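Local coordinates for protein KLLA0C04147p (PDB 5H2A) that probably binds and transfers sterols as a full-length OSBP-family protein, of which this construct is the ankyrin-repeat (ANK) domain, at residues V71-K77 with V113-D119; A103-G108 with M135-I141; F51-H56 with I86-D92. All coordinates share one frame; numbering follows the deposited sequence.

Interaction 1: V71-K77 with V113-D119; sequences VQNWTTK and VLMNHPD
His117 reaches across to Thr75 and Val71, and its imidazole makes the central polar link of this contact. Its chi1 of -165° sets CG opposite the backbone N and swings the ring from CB toward the end of helix 64-74. Past CG, His117 CD2 lies 3.8 Å from Val71 CG1, which comes up at the ring edge, in plane, the two side chains running in opposite directions. At the tip, His117 NE2 donates to Thr75 OG1 at 2.9 Å, nearly in the ring plane. The same N-H of His117 NE2 has a weaker second acceptor, Thr75 O at 3.0 Å, where the N-H...O angle is only 132°. Around the ring, His117 ND1 accepts from the backbone N of Asp119 at 3.0 Å, with an angle of 159°. Donation by one ring nitrogen and acceptance by the other would suit a neutral imidazole. Thr75 OG1 is itself directed by its donation to Val71 O (2.7 Å). A phenylalanine in place of His117 would probably leave Thr75 OG1 without its donor and Asp119 N without its acceptor, freeing the turn to shift. Farther out, Lys77 NZ forms a salt bridge with Asp119 OD1 at 2.7 Å, meeting it from above the carboxylate plane, while a water links Lys77 N to Asp119 OD2. In the apolar part of the contact, Val71 CG2 packs on Leu114 CD2 at 4.3 Å, and Leu114 continues onto Pro98 and Leu99. Two neighbouring helices joined where each runs out into its following loop is the stacking expected of an ankyrin-repeat array.

Interaction 2: A103-G108 with M135-I141; sequences AFQSRG and MCKNLNI
With chi1 of Phe104 at -177°, CG stands opposite the backbone N and the ring runs alongside the Lys137 chain, the two extending in the same direction. Lys137 stays extended as far as CE and then bends at chi4, bringing Lys137 NZ to 3.3 Å from Phe104 CE1, at an oblique approach to the ring. Ile141 is likewise stretched, its chi2 of -179° driving CD1 against the turn: Ile141 CD1 lies 3.4 Å from Ser106 CA, a tight carbon-carbon approach. Ser106 has positive phi and closes helix 98-104 as a Schellman motif. Facing it, Asn138 caps helix 139-165, its OD1 accepting in plane from Ile141 N at 2.9 Å. Between these points the backbones come near enough for a CA-H...O contact from Phe104 CA to Met135 O, 3.5 Å and 162° at the hydrogen. Ala103 CB adds apolar packing at 3.9 Å from Cys136 SG, and Met145 covers both residues. A water gathers the polar atoms, donating to Ala103 O at 2.8 Å, accepting from Asn138 N and bonding to Ser106 OG. Since no direct hydrogen bond crosses, the turn between two ankyrin-repeat helices is joined to the next loop by close packing and this shared water.

Interaction 3: F51-H56 with I86-D92; sequences FELILH and IDVNKQD
The His56 imidazole presents its edge to Lys90, whose carbonyl O lies 2.9 Å from His56 NE2, near the ring plane. That bond is weak, its N-H...O angle being 116°, and the stronger acceptor for NE2 is Asn96 O. On one face sits Leu53 CD2, offset toward the rim, and the same methyl touches Asp92 CB at 3.9 Å. The Asp92 carboxylate approaches His56 CD2 with its plane turned 34° from the ring; its OD1 is engaged by Asp94 N and Asn96 N. Phe51 CE2 lies 3.8 Å from Ile86 CG1, the approach to the ring being oblique, and the ring makes an edge-to-face contact with Phe42. This placement, with a Leu-His pair in helix 54-61 and the histidine turned to the loop between helix 64-74 and helix 98-104, is consistent with the TPLH position of ankyrin repeats. In that loop a type I turn runs from Asp87 to Lys90, and Asp87 OD1 accepts from Asn89 N as an Asx turn. Lys90, the last residue of that turn, brings its CG to 3.6 Å from Glu52 O. Lys90 NZ then reaches Glu52 OE1 at 2.9 Å from above the carboxylate plane, completing a salt bridge. Ile86 CD1 also packs on Ile54 CB at 3.8 Å.

In the fold
Interactions 1 and 3 are adjoining parts of one packing region, their centres 12 Å apart. Trp74 O and Ile86 N, 2.8 Å apart, probably share a hydrogen bond, as do Asp119 O and Asn89 ND2 at 2.9 Å. Apolar continuity comes from Leu114 CD2 against Val88 CG2 at 3.7 Å. Interaction 2 stands apart: its centre is about 20 Å from that of interaction 1 and 19 Å from that of interaction 3, and it touches neither. Along the chain, interaction 3 closes before interaction 2 opens, whereas interaction 1 crosses both. All three join helix ends and loops of the ankyrin-repeat domain; sterol binding probably belongs to the oxysterol-binding region of the whole protein.

Interaction 1: V71-K77 with V113-D119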
loop_
_atom_site.group_PDB
_atom_site.type_symbol
_atom_site.label_atom_id
_atom_site.label_comp_id
_atom_site.label_asym_id
_atom_site.label_seq_id
_atom_site.Cartn_x
_atom_site.Cartn_y
_atom_site.Cartn_z
ATOM N N VAL A 71 -8.793 -16.286 1.866
ATOM C CA VAL A 71 -8.034 -15.305 1.088
ATOM C C VAL A 71 -8.499 -15.312 -0.362
ATOM O O VAL A 71 -8.752 -14.258 -0.959
ATOM C CB VAL A 71 -6.522 -15.583 1.194
ATOM C CG1 VAL A 71 -5.753 -14.783 0.123
ATOM C CG2 VAL A 71 -6.010 -15.273 2.620
ATOM N N GLN A 72 -8.640 -16.510 -0.945
ATOM C CA GLN A 72 -9.000 -16.591 -2.357
ATOM C C GLN A 72 -10.411 -16.072 -2.607
ATOM O O GLN A 72 -10.662 -15.396 -3.616
ATOM C CB GLN A 72 -8.858 -18.031 -2.850
ATOM C CG GLN A 72 -9.164 -18.190 -4.332
ATOM C CD GLN A 72 -8.387 -17.205 -5.200
ATOM O OE1 GLN A 72 -7.151 -17.199 -5.202
ATOM N NE2 GLN A 72 -9.111 -16.364 -5.940
ATOM N N ASN A 73 -11.344 -16.359 -1.704
ATOM C CA ASN A 73 -12.753 -16.070 -1.974
ATOM C C ASN A 73 -13.244 -14.726 -1.450
ATOM O O ASN A 73 -14.221 -14.190 -1.999
ATOM C CB ASN A 73 -13.624 -17.183 -1.403
ATOM C CG ASN A 73 -13.418 -18.486 -2.139
ATOM O OD1 ASN A 73 -13.542 -18.534 -3.361
ATOM N ND2 ASN A 73 -13.032 -19.526 -1.418
ATOM N N TRP A 74 -12.629 -14.173 -0.410
ATOM C CA TRP A 74 -13.134 -12.946 0.191
ATOM C C TRP A 74 -12.189 -11.745 0.145
ATOM O O TRP A 74 -12.578 -10.680 0.622
ATOM C CB TRP A 74 -13.507 -13.175 1.660
ATOM C CG TRP A 74 -14.673 -14.113 1.907
ATOM C CD1 TRP A 74 -15.515 -14.659 0.994
ATOM C CD2 TRP A 74 -15.078 -14.610 3.191
ATOM N NE1 TRP A 74 -16.450 -15.479 1.637
ATOM C CE2 TRP A 74 -16.187 -15.461 2.987
ATOM C CE3 TRP A 74 -14.606 -14.412 4.497
ATOM C CZ2 TRP A 74 -16.838 -16.108 4.043
ATOM C CZ3 TRP A 74 -15.254 -15.068 5.559
ATOM C CH2 TRP A 74 -16.356 -15.903 5.321
ATOM N N THR A 75 -10.959 -11.861 -0.366
ATOM C CA THR A 75 -10.028 -10.735 -0.242
ATOM C C THR A 75 -9.464 -10.210 -1.558
ATOM O O THR A 75 -8.648 -9.277 -1.528
ATOM C CB THR A 75 -8.832 -11.083 0.670
ATOM O OG1 THR A 75 -7.889 -11.898 -0.044
ATOM C CG2 THR A 75 -9.286 -11.810 1.917
ATOM N N THR A 76 -9.850 -10.758 -2.695
ATOM C CA THR A 76 -9.312 -10.241 -3.947
ATOM C C THR A 76 -10.182 -9.097 -4.471
ATOM O O THR A 76 -11.323 -8.906 -4.038
ATOM C CB THR A 76 -9.219 -11.341 -5.006
ATOM O OG1 THR A 76 -10.539 -11.683 -5.435
ATOM C CG2 THR A 76 -8.532 -12.579 -4.440
ATOM N N LYS A 77 -9.624 -8.335 -5.426
ATOM C CA LYS A 77 -10.354 -7.206 -6.007
ATOM C C LYS A 77 -11.726 -7.616 -6.515
ATOM O O LYS A 77 -12.670 -6.817 -6.467
ATOM C CB LYS A 77 -9.561 -6.575 -7.163
ATOM C CG LYS A 77 -8.457 -5.654 -6.726
ATOM C CD LYS A 77 -9.063 -4.431 -6.055
ATOM C CE LYS A 77 -7.986 -3.631 -5.320
ATOM N NZ LYS A 77 -6.631 -4.174 -5.700
ATOM N N VAL A 113 1.412 -17.226 1.448
ATOM C CA VAL A 113 0.119 -16.900 0.833
ATOM C C VAL A 113 -0.145 -15.399 0.895
ATOM O O VAL A 113 -0.582 -14.776 -0.082
ATOM C CB VAL A 113 -1.006 -17.690 1.524
ATOM C CG1 VAL A 113 -2.391 -17.179 1.078
ATOM C CG2 VAL A 113 -0.872 -19.188 1.226
ATOM N N LEU A 114 0.082 -14.796 2.059
ATOM C CA LEU A 114 -0.208 -13.375 2.210
ATOM C C LEU A 114 0.770 -12.504 1.412
ATOM O O LEU A 114 0.354 -11.534 0.768
ATOM C CB LEU A 114 -0.176 -13.020 3.699
ATOM C CG LEU A 114 -1.316 -13.610 4.552
ATOM C CD1 LEU A 114 -1.080 -13.279 6.034
ATOM C CD2 LEU A 114 -2.639 -13.030 4.122
ATOM N N MET A 115 2.076 -12.823 1.449
ATOM C CA MET A 115 3.049 -12.040 0.671
ATOM C C MET A 115 2.766 -12.121 -0.823
ATOM O O MET A 115 3.115 -11.199 -1.571
ATOM C CB MET A 115 4.488 -12.520 0.904
ATOM C CG MET A 115 5.077 -12.289 2.324
ATOM S SD MET A 115 5.320 -10.551 2.705
ATOM C CE MET A 115 6.741 -10.097 1.686
ATOM N N ASN A 116 2.164 -13.222 -1.279
ATOM C CA ASN A 116 1.790 -13.360 -2.687
ATOM C C ASN A 116 0.493 -12.657 -3.048
ATOM O O ASN A 116 0.152 -12.600 -4.236
ATOM C CB ASN A 116 1.694 -14.842 -3.056
ATOM C CG ASN A 116 3.061 -15.465 -3.255
ATOM O OD1 ASN A 116 4.043 -14.759 -3.485
ATOM N ND2 ASN A 116 3.135 -16.789 -3.152
ATOM N N HIS A 117 -0.239 -12.124 -2.081
ATOM C CA HIS A 117 -1.469 -11.394 -2.388
ATOM C C HIS A 117 -1.133 -10.088 -3.099
ATOM O O HIS A 117 -0.361 -9.281 -2.558
ATOM C CB HIS A 117 -2.252 -11.101 -1.105
ATOM C CG HIS A 117 -3.667 -10.676 -1.344
ATOM N ND1 HIS A 117 -4.000 -9.480 -1.940
ATOM C CD2 HIS A 117 -4.838 -11.284 -1.041
ATOM C CE1 HIS A 117 -5.314 -9.373 -2.006
ATOM N NE2 HIS A 117 -5.848 -10.449 -1.456
ATOM N N PRO A 118 -1.693 -9.831 -4.286
ATOM C CA PRO A 118 -1.325 -8.614 -5.039
ATOM C C PRO A 118 -1.540 -7.313 -4.289
ATOM O O PRO A 118 -0.872 -6.316 -4.608
ATOM C CB PRO A 118 -2.228 -8.674 -6.284
ATOM C CG PRO A 118 -2.848 -10.030 -6.291
ATOM C CD PRO A 118 -2.788 -10.589 -4.917
ATOM N N ASP A 119 -2.446 -7.273 -3.308
ATOM C CA ASP A 119 -2.748 -6.048 -2.574
ATOM C C ASP A 119 -2.104 -5.997 -1.186
ATOM O O ASP A 119 -2.387 -5.068 -0.417
ATOM C CB ASP A 119 -4.269 -5.884 -2.451
ATOM C CG ASP A 119 -4.973 -6.041 -3.789
ATOM O OD1 ASP A 119 -4.466 -5.480 -4.776
ATOM O OD2 ASP A 119 -6.005 -6.742 -3.862
HETATM O O HOH W 1 -8.110 -6.767 -2.593
HETATM O O HOH W 2 -6.938 -8.651 -5.613
#

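Interaction 2: A103-G108 with M135-I141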
loop_
_atom_site.group_PDB
_atom_site.type_symbol
_atom_site.label_atom_id
_atom_site.label_comp_id
_atom_site.label_asym_id
_atom_site.label_seq_id
_atom_site.Cartn_x
_atom_site.Cartn_y
_atom_site.Cartn_z
ATOM N N ALA A 103 3.640 -13.899 10.785
ATOM C CA ALA A 103 5.075 -13.804 11.064
ATOM C C ALA A 103 5.378 -14.105 12.530
ATOM O O ALA A 103 6.299 -14.870 12.848
ATOM C CB ALA A 103 5.570 -12.403 10.695
ATOM N N PHE A 104 4.627 -13.479 13.438
ATOM C CA PHE A 104 4.821 -13.687 14.875
ATOM C C PHE A 104 4.715 -15.160 15.257
ATOM O O PHE A 104 5.484 -15.653 16.092
ATOM C CB PHE A 104 3.781 -12.864 15.641
ATOM C CG PHE A 104 3.930 -12.932 17.140
ATOM C CD1 PHE A 104 4.992 -12.301 17.775
ATOM C CD2 PHE A 104 2.988 -13.599 17.912
ATOM C CE1 PHE A 104 5.117 -12.351 19.165
ATOM C CE2 PHE A 104 3.111 -13.658 19.297
ATOM C CZ PHE A 104 4.176 -13.032 19.921
ATOM N N GLN A 105 3.761 -15.874 14.665
ATOM C CA GLN A 105 3.488 -17.276 14.954
ATOM C C GLN A 105 4.346 -18.243 14.151
ATOM O O GLN A 105 4.174 -19.459 14.297
ATOM C CB GLN A 105 2.006 -17.588 14.681
ATOM C CG GLN A 105 1.081 -16.895 15.637
ATOM C CD GLN A 105 -0.392 -17.098 15.293
ATOM O OE1 GLN A 105 -1.153 -16.134 15.246
ATOM N NE2 GLN A 105 -0.786 -18.341 15.039
ATOM N N SER A 106 5.250 -17.742 13.309
ATOM C CA SER A 106 6.097 -18.591 12.470
ATOM C C SER A 106 5.277 -19.520 11.576
ATOM O O SER A 106 5.631 -20.685 11.377
ATOM C CB SER A 106 7.087 -19.400 13.326
ATOM O OG SER A 106 7.923 -18.512 14.038
ATOM N N ARG A 107 4.185 -19.005 10.999
ATOM C CA ARG A 107 3.390 -19.796 10.051
ATOM C C ARG A 107 3.903 -19.483 8.648
ATOM O O ARG A 107 3.363 -18.654 7.914
ATOM C CB ARG A 107 1.896 -19.507 10.206
ATOM C CG ARG A 107 1.347 -19.844 11.605
ATOM C CD ARG A 107 -0.211 -19.953 11.595
ATOM N NE ARG A 107 -0.675 -21.076 10.781
ATOM C CZ ARG A 107 -1.947 -21.424 10.658
ATOM N NH1 ARG A 107 -2.874 -20.731 11.302
ATOM N NH2 ARG A 107 -2.287 -22.456 9.904
ATOM N N GLY A 108 4.998 -20.161 8.283
ATOM C CA GLY A 108 5.673 -19.847 7.036
ATOM C C GLY A 108 4.775 -19.985 5.823
ATOM O O GLY A 108 4.834 -19.173 4.903
ATOM N N MET A 135 8.170 -8.933 13.343
ATOM C CA MET A 135 7.530 -9.820 14.320
ATOM C C MET A 135 8.140 -11.215 14.340
ATOM O O MET A 135 7.836 -11.994 15.252
ATOM C CB MET A 135 6.020 -9.963 14.023
ATOM C CG MET A 135 5.280 -8.654 13.888
ATOM S SD MET A 135 5.151 -7.803 15.469
ATOM C CE MET A 135 3.733 -8.628 16.224
ATOM N N CYS A 136 8.976 -11.553 13.356
ATOM C CA CYS A 136 9.457 -12.920 13.225
ATOM C C CYS A 136 10.250 -13.347 14.444
ATOM O O CYS A 136 11.067 -12.592 14.971
ATOM C CB CYS A 136 10.351 -13.078 11.997
ATOM S SG CYS A 136 9.390 -13.040 10.449
ATOM N N LYS A 137 10.031 -14.591 14.843
ATOM C CA LYS A 137 10.872 -15.291 15.795
ATOM C C LYS A 137 11.770 -16.317 15.126
ATOM O O LYS A 137 12.708 -16.807 15.760
ATOM C CB LYS A 137 9.984 -15.956 16.848
ATOM C CG LYS A 137 9.218 -14.933 17.669
ATOM C CD LYS A 137 8.302 -15.585 18.706
ATOM C CE LYS A 137 7.921 -14.596 19.803
ATOM N NZ LYS A 137 8.256 -13.183 19.456
ATOM N N ASN A 138 11.508 -16.643 13.862
ATOM C CA ASN A 138 12.238 -17.656 13.109
ATOM C C ASN A 138 12.991 -16.936 11.991
ATOM O O ASN A 138 12.381 -16.210 11.199
ATOM C CB ASN A 138 11.258 -18.697 12.557
ATOM C CG ASN A 138 11.919 -19.779 11.693
ATOM O OD1 ASN A 138 12.168 -19.587 10.495
ATOM N ND2 ASN A 138 12.155 -20.945 12.294
ATOM N N LEU A 139 14.310 -17.114 11.941
ATOM C CA LEU A 139 15.109 -16.392 10.950
ATOM C C LEU A 139 14.748 -16.814 9.527
ATOM O O LEU A 139 14.702 -15.975 8.620
ATOM C CB LEU A 139 16.601 -16.607 11.206
ATOM C CG LEU A 139 17.568 -15.966 10.186
ATOM C CD1 LEU A 139 17.362 -14.459 10.057
ATOM C CD2 LEU A 139 19.032 -16.291 10.540
ATOM N N ASN A 140 14.525 -18.113 9.295
ATOM C CA ASN A 140 14.232 -18.545 7.931
ATOM C C ASN A 140 12.973 -17.870 7.412
ATOM O O ASN A 140 12.890 -17.510 6.229
ATOM C CB ASN A 140 14.093 -20.071 7.860
ATOM C CG ASN A 140 15.447 -20.787 7.832
ATOM O OD1 ASN A 140 16.445 -20.237 7.363
ATOM N ND2 ASN A 140 15.476 -22.019 8.329
ATOM N N ILE A 141 11.983 -17.670 8.282
ATOM C CA ILE A 141 10.780 -16.972 7.836
ATOM C C ILE A 141 11.093 -15.510 7.543
ATOM O O ILE A 141 10.657 -14.963 6.523
ATOM C CB ILE A 141 9.653 -17.147 8.870
ATOM C CG1 ILE A 141 9.169 -18.600 8.794
ATOM C CG2 ILE A 141 8.480 -16.182 8.582
ATOM C CD1 ILE A 141 8.060 -18.941 9.712
HETATM O O HOH W 3 8.681 -16.250 12.821
#

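Interaction 3: F51-H56 with I86-D92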
loop_
_atom_site.group_PDB
_atom_site.type_symbol
_atom_site.label_atom_id
_atom_site.label_comp_id
_atom_site.label_asym_id
_atom_site.label_seq_id
_atom_site.Cartn_x
_atom_site.Cartn_y
_atom_site.Cartn_z
ATOM N N PHE A 51 -16.578 -9.547 12.098
ATOM C CA PHE A 51 -16.385 -10.088 10.754
ATOM C C PHE A 51 -15.066 -9.618 10.145
ATOM O O PHE A 51 -14.343 -10.407 9.518
ATOM C CB PHE A 51 -17.536 -9.691 9.827
ATOM C CG PHE A 51 -17.342 -10.190 8.416
ATOM C CD1 PHE A 51 -17.714 -11.482 8.080
ATOM C CD2 PHE A 51 -16.750 -9.388 7.452
ATOM C CE1 PHE A 51 -17.492 -11.976 6.797
ATOM C CE2 PHE A 51 -16.541 -9.865 6.151
ATOM C CZ PHE A 51 -16.915 -11.159 5.825
ATOM N N GLU A 52 -14.735 -8.332 10.309
ATOM C CA GLU A 52 -13.561 -7.863 9.587
ATOM C C GLU A 52 -12.242 -8.366 10.190
ATOM O O GLU A 52 -11.194 -8.151 9.580
ATOM C CB GLU A 52 -13.576 -6.329 9.498
ATOM C CG GLU A 52 -13.504 -5.596 10.817
ATOM C CD GLU A 52 -13.831 -4.102 10.673
ATOM O OE1 GLU A 52 -13.560 -3.352 11.639
ATOM O OE2 GLU A 52 -14.364 -3.693 9.606
ATOM N N LEU A 53 -12.270 -9.066 11.322
ATOM C CA LEU A 53 -11.082 -9.682 11.894
ATOM C C LEU A 53 -10.969 -11.171 11.599
ATOM O O LEU A 53 -10.080 -11.821 12.150
ATOM C CB LEU A 53 -11.063 -9.475 13.420
ATOM C CG LEU A 53 -10.994 -8.023 13.923
ATOM C CD1 LEU A 53 -11.042 -7.946 15.446
ATOM C CD2 LEU A 53 -9.739 -7.345 13.392
ATOM N N ILE A 54 -11.858 -11.732 10.776
ATOM C CA ILE A 54 -11.892 -13.186 10.595
ATOM C C ILE A 54 -10.549 -13.708 10.110
ATOM O O ILE A 54 -10.102 -14.788 10.523
ATOM C CB ILE A 54 -13.021 -13.581 9.629
ATOM C CG1 ILE A 54 -14.369 -13.569 10.345
ATOM C CG2 ILE A 54 -12.781 -14.986 9.050
ATOM C CD1 ILE A 54 -15.526 -13.815 9.378
ATOM N N LEU A 55 -9.876 -12.957 9.225
ATOM C CA LEU A 55 -8.569 -13.438 8.783
ATOM C C LEU A 55 -7.545 -13.395 9.916
ATOM O O LEU A 55 -6.674 -14.270 9.992
ATOM C CB LEU A 55 -8.079 -12.639 7.567
ATOM C CG LEU A 55 -6.859 -13.175 6.818
ATOM C CD1 LEU A 55 -7.002 -14.656 6.466
ATOM C CD2 LEU A 55 -6.631 -12.338 5.535
ATOM N N HIS A 56 -7.615 -12.396 10.802
ATOM C CA HIS A 56 -6.756 -12.413 11.986
ATOM C C HIS A 56 -6.998 -13.663 12.821
ATOM O O HIS A 56 -6.050 -14.365 13.210
ATOM C CB HIS A 56 -6.993 -11.179 12.853
ATOM C CG HIS A 56 -6.632 -9.885 12.202
ATOM N ND1 HIS A 56 -7.367 -9.331 11.173
ATOM C CD2 HIS A 56 -5.637 -9.008 12.473
ATOM C CE1 HIS A 56 -6.826 -8.178 10.823
ATOM N NE2 HIS A 56 -5.781 -7.953 11.607
ATOM N N ILE A 86 -13.056 -9.107 2.907
ATOM C CA ILE A 86 -12.145 -8.827 4.016
ATOM C C ILE A 86 -10.942 -8.087 3.451
ATOM O O ILE A 86 -10.395 -8.478 2.411
ATOM C CB ILE A 86 -11.701 -10.110 4.735
ATOM C CG1 ILE A 86 -12.864 -10.681 5.560
ATOM C CG2 ILE A 86 -10.507 -9.820 5.678
ATOM C CD1 ILE A 86 -12.531 -11.962 6.270
ATOM N N ASP A 87 -10.536 -7.031 4.142
ATOM C CA ASP A 87 -9.338 -6.274 3.805
ATOM C C ASP A 87 -8.123 -7.021 4.346
ATOM O O ASP A 87 -7.939 -7.130 5.565
ATOM C CB ASP A 87 -9.454 -4.872 4.390
ATOM C CG ASP A 87 -8.219 -4.038 4.171
ATOM O OD1 ASP A 87 -7.275 -4.473 3.475
ATOM O OD2 ASP A 87 -8.205 -2.918 4.713
ATOM N N VAL A 88 -7.280 -7.519 3.438
ATOM C CA VAL A 88 -6.126 -8.321 3.840
ATOM C C VAL A 88 -5.125 -7.506 4.658
ATOM O O VAL A 88 -4.275 -8.075 5.354
ATOM C CB VAL A 88 -5.496 -8.947 2.572
ATOM C CG1 VAL A 88 -4.828 -7.873 1.692
ATOM C CG2 VAL A 88 -4.510 -10.041 2.940
ATOM N N ASN A 89 -5.234 -6.173 4.628
ATOM C CA ASN A 89 -4.379 -5.302 5.424
ATOM C C ASN A 89 -5.096 -4.680 6.618
ATOM O O ASN A 89 -4.590 -3.705 7.183
ATOM C CB ASN A 89 -3.811 -4.188 4.541
ATOM C CG ASN A 89 -3.073 -4.722 3.358
ATOM O OD1 ASN A 89 -2.182 -5.557 3.520
ATOM N ND2 ASN A 89 -3.431 -4.251 2.151
ATOM N N LYS A 90 -6.271 -5.193 6.987
ATOM C CA LYS A 90 -6.979 -4.730 8.187
ATOM C C LYS A 90 -6.094 -4.775 9.432
ATOM O O LYS A 90 -5.459 -5.788 9.736
ATOM C CB LYS A 90 -8.229 -5.600 8.403
ATOM C CG LYS A 90 -8.978 -5.345 9.720
ATOM C CD LYS A 90 -9.592 -3.951 9.781
ATOM C CE LYS A 90 -10.319 -3.748 11.131
ATOM N NZ LYS A 90 -10.875 -2.371 11.252
ATOM N N GLN A 91 -6.082 -3.684 10.193
ATOM C CA GLN A 91 -5.360 -3.650 11.457
ATOM C C GLN A 91 -6.317 -3.876 12.623
ATOM O O GLN A 91 -7.393 -3.267 12.674
ATOM C CB GLN A 91 -4.638 -2.313 11.625
ATOM C CG GLN A 91 -3.481 -2.109 10.659
ATOM C CD GLN A 91 -2.868 -0.741 10.840
ATOM O OE1 GLN A 91 -3.352 0.231 10.271
ATOM N NE2 GLN A 91 -1.838 -0.651 11.673
ATOM N N ASP A 92 -5.916 -4.736 13.558
ATOM C CA ASP A 92 -6.718 -5.054 14.735
ATOM C C ASP A 92 -6.452 -4.015 15.831
ATOM O O ASP A 92 -5.890 -2.951 15.569
ATOM C CB ASP A 92 -6.436 -6.495 15.194
ATOM C CG ASP A 92 -5.009 -6.693 15.753
ATOM O OD1 ASP A 92 -4.292 -5.711 16.049
ATOM O OD2 ASP A 92 -4.611 -7.868 15.926
HETATM O O HOH W 4 -11.531 -6.628 6.956
#